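Local coordinates for protein class I SAM-dependent methyltransferase (Silicibacter pomeroyi DSS-3, PDB 3CVO) that is of unknown function but has the Rossmann-like fold of class I methyltransferases, and so probably uses S-adenosylmethionine to methylate an as yet unidentified acceptor, at residues A[35-40]-A[124-129]; A[108-113]-A[130-135]; A[145-150]-A[181-186]. One frame throughout, in Å; residues are numbered along the deposited sequence.

In the fold
From the N terminus, contact 1 opens on strand 33-37 and closes 84 residues later on strand 125-128, joining the central strand of the sheet to its neighbour. Contact 2 opens inside that loop, on the short helix 109-112, and closes just beyond it on the turn into helix 133-143, so contacts 1 and 2 cross. They also touch, through a probable hydrogen bond from the Y37 hydroxyl to P111 O. Contact 3 follows in series: strand 148-152, which neighbours 125-128, takes the returning strand 177-182 on its far side. Backbone pairing of V126 with T149 and the salt bridge between D124 and R146 connect contacts 1 and 3.

Contact 1 (A[35-40]-A[124-129]); sequences LEYGSG and DVVLVD
At the middle of the class I methyltransferase sheet, strand 33-37 runs parallel to strand 125-128. This is the point where the strand order 3-2-1-4-5 changes direction, and the glycine-rich turn that follows Y37 (G38, S39, G40) resembles the motif that holds S-adenosylmethionine in relatives. The backbones interlock by alternation. L35 N donates to V125 O (3.1 Å), L35 O accepts from L127 N (2.9 Å), and Y37 N reaches L127 O (2.8 Å), all three nearly along the C=O axis. The last bond, D129 N to Y37 O at 2.9 Å, is bent to 137° at the hydrogen, as the chains turn out of the sheet.

L35, Y37, V126 and V128 share one face, which helix 133-143 covers in part. Here L35 and V126 lie side by side, while Y37, its CG beside its own backbone N (chi1 -67°), crosses V126 obliquely so that its CE2 edge meets V126 CG1 at 3.8 Å. Branched valines suit an extended, buried strand, and the long tyrosine carries its hydroxyl beyond the apolar layer to P111 O and W115 NE1. On the other face, beneath helix 18-30, E36 runs alongside L127, and its OE2 touches L127 CD2 at 3.8 Å. G38, with its positive phi of 99°, faces D129 O where only a glycine fits comfortably.

The buried carboxylate of E36 is gripped by four hydroxyls: Y28 and S42 at OE2, T43 and S56 at OE1. So many partners would be expected to stabilise the negative charge inside the protein, and they fix the glutamate at the base of the probable cofactor loop.

Contact 2 (A[108-113]-A[130-135]); sequences PDYPLA and GRFRVG
The Y110 ring carries R131 CB over one face, offset toward the rim and 4.0 Å from Y110 CZ, while P111 CD lies at its edge in the ring plane. The F132 ring crosses it obliquely, with planes at 44° and F132 CD2 3.5 Å from Y110 CD1, and Y107 meets the same phenylalanine from outside the contact. The arrangement packs the short helix 109-112 against the turn between the fourth strand of the methyltransferase fold and helix 133-143, for which F132 is the N-cap residue. With CG anti to its backbone N (chi1 -176°), Y110 stretches to the start of this turn, and its hydroxyl oxygen accepts an almost straight bond from R131 N (3.0 Å). A tyrosine thus both fills the apolar layer and satisfies a backbone N-H. The side chain of R131 bends away to a salt bridge with the C-terminal carboxylate of P202. G130 has to be glycine, because a CB would run into the Y110 hydroxyl. Further on, P111 CB sits 3.8 Å from G135 O. R133 folds back within the turn, its NE donating in the guanidinium plane to G130 O at 2.9 Å, from above the carbonyl plane.

Contact 3 (A[145-150]-A[181-186]); sequences TRPVTL and QVEPQP
Q181 sets off with CG anti to its backbone N (chi1 -159°) and then bends at chi2 (56°), which swings its amide across to the neighbouring strand. T149 answers with OG1 beside its own backbone N (chi1 -62°), and T149 OG1 comes to 3.3 Å from Q181 OE1, at best a weak hydrogen bond. Q181 NE2 hangs close to V148 O, but at too poor an angle to bond. A beta-branched threonine suits the extended strand, and a long polar glutamine its exposed place.

V148 and V182 use the opposite face, lying side by side and pointing the same way. V148 CG2 takes the crowded place between backbone N and carbonyl carbon, and from there meets V182 CB at 4.0 Å. V182 CG2 packs on L150 CB at 3.8 Å, and T140 and A141 of helix 133-143, with L168, cover this apolar patch.

The two strands are the fifth and seventh of the class I methyltransferase sheet, whose hallmark is a reversed strand 7 set between strands 5 and 6. V148 and V182 form an antiparallel hydrogen-bonded pair: V148 N donates to V182 O at 2.9 Å, and V182 N to V148 O at 2.7 Å. T149 and Q181 are the next, non-hydrogen-bonded pair.

On the N-terminal side of V148, P147 lies opposite E183, where the antiparallel pattern places no bond; instead P147 CA makes a C-H...O contact of 3.0 Å with V182 O. One residue on, P184 has no N-H to continue the pairing. On the exposed margin the chains meet through prolines, whose rigid rings fit extended backbone. P184 lays CG against T145 C at 3.5 Å, and R146, between T145 and P147, turns away to a salt bridge with D124.

Contact 1 (A[35-40]-A[124-129])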
# COMPACT_ATOMS: atom_id res chain seq x y z
N LEU A 35 -20.39 -9.18 -4.07
CA LEU A 35 -19.58 -8.63 -3.00
C LEU A 35 -20.00 -7.19 -2.81
O LEU A 35 -20.05 -6.43 -3.76
CB LEU A 35 -18.06 -8.71 -3.35
CG LEU A 35 -17.12 -7.79 -2.54
CD1 LEU A 35 -17.24 -8.20 -1.04
CD2 LEU A 35 -15.66 -7.82 -3.04
N GLU A 36 -20.32 -6.83 -1.57
CA GLU A 36 -20.66 -5.48 -1.22
C GLU A 36 -19.71 -4.90 -0.22
O GLU A 36 -19.23 -5.55 0.71
CB GLU A 36 -22.09 -5.38 -0.64
CG GLU A 36 -23.20 -6.02 -1.38
CD GLU A 36 -24.52 -5.75 -0.70
OE1 GLU A 36 -24.60 -5.99 0.54
OE2 GLU A 36 -25.48 -5.28 -1.38
N TYR A 37 -19.40 -3.64 -0.45
CA TYR A 37 -18.78 -2.85 0.61
C TYR A 37 -19.83 -1.88 1.13
O TYR A 37 -20.31 -1.04 0.38
CB TYR A 37 -17.60 -2.09 0.05
CG TYR A 37 -16.42 -2.90 -0.42
CD1 TYR A 37 -15.44 -3.30 0.45
CD2 TYR A 37 -16.27 -3.23 -1.77
CE1 TYR A 37 -14.30 -4.00 0.01
CE2 TYR A 37 -15.15 -3.92 -2.23
CZ TYR A 37 -14.16 -4.30 -1.33
OH TYR A 37 -12.99 -4.92 -1.71
N GLY A 38 -20.20 -2.02 2.39
CA GLY A 38 -21.38 -1.37 2.92
C GLY A 38 -22.51 -2.36 2.94
O GLY A 38 -22.66 -3.16 2.03
N SER A 39 -23.24 -2.41 4.04
CA SER A 39 -24.39 -3.32 4.14
C SER A 39 -25.63 -2.51 4.40
O SER A 39 -25.57 -1.45 4.97
CB SER A 39 -24.17 -4.40 5.20
OG SER A 39 -24.29 -3.87 6.50
N GLY A 40 -26.77 -3.03 3.96
CA GLY A 40 -28.06 -2.39 4.16
C GLY A 40 -29.12 -2.82 3.18
O GLY A 40 -29.32 -4.01 2.90
N ASP A 124 -19.04 -11.68 -9.26
CA ASP A 124 -19.54 -11.29 -10.58
C ASP A 124 -19.88 -9.82 -10.60
O ASP A 124 -19.72 -9.16 -11.61
CB ASP A 124 -20.77 -12.09 -10.91
CG ASP A 124 -20.48 -13.59 -10.98
OD1 ASP A 124 -19.48 -13.93 -11.64
OD2 ASP A 124 -21.22 -14.39 -10.37
N VAL A 125 -20.37 -9.34 -9.46
CA VAL A 125 -20.66 -7.91 -9.25
C VAL A 125 -20.10 -7.45 -7.93
O VAL A 125 -20.10 -8.17 -6.94
CB VAL A 125 -22.21 -7.59 -9.34
CG1 VAL A 125 -22.96 -8.20 -8.15
CG2 VAL A 125 -22.43 -6.09 -9.37
N VAL A 126 -19.56 -6.24 -7.94
CA VAL A 126 -19.10 -5.56 -6.72
C VAL A 126 -19.82 -4.25 -6.57
O VAL A 126 -19.91 -3.41 -7.49
CB VAL A 126 -17.56 -5.29 -6.73
CG1 VAL A 126 -17.09 -4.50 -5.45
CG2 VAL A 126 -16.80 -6.62 -6.89
N LEU A 127 -20.34 -4.06 -5.37
CA LEU A 127 -20.94 -2.77 -5.01
C LEU A 127 -20.07 -2.00 -4.02
O LEU A 127 -19.71 -2.50 -2.98
CB LEU A 127 -22.31 -2.99 -4.35
CG LEU A 127 -22.97 -1.72 -3.78
CD1 LEU A 127 -23.30 -0.71 -4.92
CD2 LEU A 127 -24.22 -2.03 -2.93
N VAL A 128 -19.72 -0.79 -4.43
CA VAL A 128 -18.94 0.13 -3.62
C VAL A 128 -19.91 1.15 -2.98
O VAL A 128 -20.41 2.09 -3.63
CB VAL A 128 -17.77 0.77 -4.41
CG1 VAL A 128 -17.09 1.89 -3.59
CG2 VAL A 128 -16.75 -0.30 -4.83
N ASP A 129 -20.25 0.92 -1.73
CA ASP A 129 -21.25 1.77 -1.09
C ASP A 129 -20.97 1.92 0.41
O ASP A 129 -21.88 2.05 1.19
CB ASP A 129 -22.67 1.19 -1.38
CG ASP A 129 -23.79 2.10 -0.94
OD1 ASP A 129 -23.61 3.32 -0.99
OD2 ASP A 129 -24.88 1.58 -0.61

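Contact 2 (A[108-113]-A[130-135])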
# COMPACT_ATOMS: atom_id res chain seq x y z
N PRO A 108 -6.36 -0.77 5.66
CA PRO A 108 -6.32 -1.51 4.41
C PRO A 108 -7.13 -2.80 4.43
O PRO A 108 -7.54 -3.30 3.39
CB PRO A 108 -4.82 -1.76 4.21
CG PRO A 108 -4.16 -0.65 5.00
CD PRO A 108 -4.99 -0.59 6.21
N ASP A 109 -7.42 -3.28 5.62
CA ASP A 109 -8.20 -4.52 5.76
C ASP A 109 -9.57 -4.34 5.17
O ASP A 109 -10.17 -5.30 4.71
CB ASP A 109 -8.44 -4.87 7.23
CG ASP A 109 -7.20 -5.32 7.97
OD1 ASP A 109 -6.11 -5.43 7.39
OD2 ASP A 109 -7.33 -5.53 9.19
N TYR A 110 -10.09 -3.12 5.23
CA TYR A 110 -11.48 -2.86 4.78
C TYR A 110 -11.59 -3.11 3.26
O TYR A 110 -12.37 -3.99 2.84
CB TYR A 110 -11.97 -1.50 5.19
CG TYR A 110 -13.39 -1.20 4.86
CD1 TYR A 110 -13.74 -0.84 3.55
CD2 TYR A 110 -14.38 -1.29 5.80
CE1 TYR A 110 -15.04 -0.57 3.23
CE2 TYR A 110 -15.66 -0.99 5.49
CZ TYR A 110 -16.00 -0.63 4.20
OH TYR A 110 -17.31 -0.32 3.89
N PRO A 111 -10.79 -2.39 2.45
CA PRO A 111 -10.86 -2.71 1.03
C PRO A 111 -10.32 -4.10 0.67
O PRO A 111 -10.83 -4.74 -0.27
CB PRO A 111 -10.02 -1.59 0.37
CG PRO A 111 -9.19 -1.03 1.39
CD PRO A 111 -9.97 -1.19 2.71
N LEU A 112 -9.26 -4.55 1.38
CA LEU A 112 -8.47 -5.67 0.89
C LEU A 112 -8.73 -7.07 1.49
O LEU A 112 -8.49 -8.06 0.83
CB LEU A 112 -6.97 -5.37 1.02
CG LEU A 112 -6.43 -4.32 0.04
CD1 LEU A 112 -5.04 -3.74 0.48
CD2 LEU A 112 -6.37 -4.90 -1.39
N ALA A 113 -9.12 -7.16 2.75
CA ALA A 113 -9.11 -8.45 3.45
C ALA A 113 -10.04 -9.49 2.80
O ALA A 113 -9.74 -10.70 2.77
CB ALA A 113 -9.47 -8.28 4.97
N GLY A 130 -19.70 1.88 0.79
CA GLY A 130 -19.33 2.01 2.20
C GLY A 130 -18.23 3.03 2.39
O GLY A 130 -18.31 4.13 1.90
N ARG A 131 -17.18 2.61 3.08
CA ARG A 131 -16.05 3.49 3.36
C ARG A 131 -14.91 3.18 2.38
O ARG A 131 -14.97 2.22 1.64
CB ARG A 131 -15.55 3.29 4.78
CG ARG A 131 -16.59 3.62 5.87
CD ARG A 131 -16.81 5.12 5.99
NE ARG A 131 -17.93 5.53 5.16
CZ ARG A 131 -17.92 6.59 4.37
NH1 ARG A 131 -16.84 7.34 4.28
NH2 ARG A 131 -19.00 6.88 3.67
N PHE A 132 -13.89 4.00 2.41
CA PHE A 132 -12.73 3.84 1.53
C PHE A 132 -13.15 3.56 0.11
O PHE A 132 -12.57 2.67 -0.53
CB PHE A 132 -11.82 2.70 1.95
CG PHE A 132 -11.40 2.77 3.38
CD1 PHE A 132 -10.28 3.49 3.75
CD2 PHE A 132 -12.12 2.11 4.34
CE1 PHE A 132 -9.89 3.57 5.11
CE2 PHE A 132 -11.74 2.18 5.71
CZ PHE A 132 -10.60 2.92 6.07
N ARG A 133 -14.10 4.33 -0.41
CA ARG A 133 -14.74 3.94 -1.71
C ARG A 133 -13.73 3.81 -2.86
O ARG A 133 -13.74 2.84 -3.63
CB ARG A 133 -15.86 4.89 -2.10
CG ARG A 133 -17.03 4.76 -1.16
CD ARG A 133 -18.31 5.36 -1.66
NE ARG A 133 -19.31 5.18 -0.64
CZ ARG A 133 -20.61 5.45 -0.74
NH1 ARG A 133 -21.15 5.91 -1.87
NH2 ARG A 133 -21.36 5.24 0.31
N VAL A 134 -12.89 4.82 -3.02
CA VAL A 134 -11.83 4.72 -4.05
C VAL A 134 -10.93 3.51 -3.84
O VAL A 134 -10.64 2.76 -4.78
CB VAL A 134 -11.03 6.04 -4.23
CG1 VAL A 134 -9.84 5.81 -5.22
CG2 VAL A 134 -11.97 7.13 -4.72
N GLY A 135 -10.57 3.25 -2.60
CA GLY A 135 -9.71 2.14 -2.24
C GLY A 135 -10.33 0.79 -2.60
O GLY A 135 -9.66 -0.11 -3.06

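Contact 3 (A[145-150]-A[181-186])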
# COMPACT_ATOMS: atom_id res chain seq x y z
N THR A 145 -9.45 -11.67 -11.16
CA THR A 145 -8.78 -12.49 -12.18
C THR A 145 -9.60 -12.72 -13.43
O THR A 145 -9.10 -13.26 -14.40
CB THR A 145 -8.28 -13.83 -11.60
OG1 THR A 145 -9.37 -14.54 -10.98
CG2 THR A 145 -7.17 -13.56 -10.55
N ARG A 146 -10.84 -12.26 -13.40
CA ARG A 146 -11.71 -12.17 -14.59
C ARG A 146 -12.60 -10.90 -14.46
O ARG A 146 -12.71 -10.32 -13.37
CB ARG A 146 -12.54 -13.45 -14.71
CG ARG A 146 -13.48 -13.69 -13.56
CD ARG A 146 -14.32 -14.96 -13.83
NE ARG A 146 -15.12 -15.34 -12.66
CZ ARG A 146 -16.27 -14.76 -12.31
NH1 ARG A 146 -16.79 -13.78 -13.03
NH2 ARG A 146 -16.89 -15.17 -11.24
N PRO A 147 -13.20 -10.44 -15.57
CA PRO A 147 -13.97 -9.20 -15.54
C PRO A 147 -15.15 -9.26 -14.60
O PRO A 147 -15.77 -10.31 -14.42
CB PRO A 147 -14.46 -9.04 -16.97
CG PRO A 147 -13.45 -9.74 -17.77
CD PRO A 147 -13.05 -10.94 -16.95
N VAL A 148 -15.41 -8.12 -14.00
CA VAL A 148 -16.61 -7.89 -13.18
C VAL A 148 -17.32 -6.58 -13.51
O VAL A 148 -16.78 -5.67 -14.18
CB VAL A 148 -16.31 -7.94 -11.67
CG1 VAL A 148 -15.58 -9.22 -11.30
CG2 VAL A 148 -15.51 -6.72 -11.21
N THR A 149 -18.58 -6.52 -13.08
CA THR A 149 -19.30 -5.26 -12.98
C THR A 149 -19.08 -4.69 -11.61
O THR A 149 -19.19 -5.39 -10.60
CB THR A 149 -20.82 -5.43 -13.21
OG1 THR A 149 -21.02 -5.91 -14.52
CG2 THR A 149 -21.58 -4.10 -13.01
N LEU A 150 -18.71 -3.42 -11.59
CA LEU A 150 -18.59 -2.64 -10.35
C LEU A 150 -19.56 -1.50 -10.38
O LEU A 150 -19.66 -0.73 -11.32
CB LEU A 150 -17.14 -2.18 -10.09
CG LEU A 150 -16.96 -1.53 -8.71
CD1 LEU A 150 -15.62 -1.94 -8.08
CD2 LEU A 150 -17.10 -0.03 -8.72
N GLN A 181 -17.36 -1.68 -16.18
CA GLN A 181 -16.97 -2.98 -16.63
C GLN A 181 -15.46 -3.11 -16.37
O GLN A 181 -14.66 -2.56 -17.10
CB GLN A 181 -17.28 -3.16 -18.11
CG GLN A 181 -17.36 -4.63 -18.47
CD GLN A 181 -18.38 -5.39 -17.61
OE1 GLN A 181 -19.44 -4.84 -17.25
NE2 GLN A 181 -18.05 -6.64 -17.24
N VAL A 182 -15.10 -3.84 -15.33
CA VAL A 182 -13.72 -3.89 -14.82
C VAL A 182 -12.99 -5.14 -15.28
O VAL A 182 -13.49 -6.26 -15.17
CB VAL A 182 -13.69 -3.79 -13.26
CG1 VAL A 182 -12.23 -3.59 -12.74
CG2 VAL A 182 -14.55 -2.66 -12.80
N GLU A 183 -11.79 -4.93 -15.79
CA GLU A 183 -10.97 -6.01 -16.26
C GLU A 183 -9.74 -6.10 -15.40
O GLU A 183 -9.29 -5.08 -14.83
CB GLU A 183 -10.51 -5.73 -17.68
CG GLU A 183 -11.59 -5.28 -18.61
CD GLU A 183 -11.90 -6.29 -19.65
OE1 GLU A 183 -11.08 -7.22 -19.81
OE2 GLU A 183 -12.94 -6.16 -20.32
N PRO A 184 -9.14 -7.29 -15.29
CA PRO A 184 -8.02 -7.34 -14.32
C PRO A 184 -6.86 -6.44 -14.73
O PRO A 184 -6.52 -6.41 -15.91
CB PRO A 184 -7.63 -8.81 -14.34
CG PRO A 184 -8.93 -9.51 -14.71
CD PRO A 184 -9.55 -8.62 -15.76
N GLN A 185 -6.32 -5.70 -13.74
CA GLN A 185 -5.23 -4.71 -13.93
C GLN A 185 -3.98 -5.07 -13.10
O GLN A 185 -4.10 -5.37 -11.91
CB GLN A 185 -5.69 -3.33 -13.43
CG GLN A 185 -6.89 -2.77 -14.15
CD GLN A 185 -6.53 -2.45 -15.55
OE1 GLN A 185 -5.43 -1.96 -15.79
NE2 GLN A 185 -7.43 -2.75 -16.51
N PRO A 186 -2.79 -5.00 -13.72
CA PRO A 186 -1.55 -5.09 -12.92
C PRO A 186 -1.39 -3.82 -12.10
O PRO A 186 -1.94 -2.78 -12.46
CB PRO A 186 -0.44 -5.17 -13.98
CG PRO A 186 -1.09 -5.06 -15.27
CD PRO A 186 -2.54 -5.01 -15.16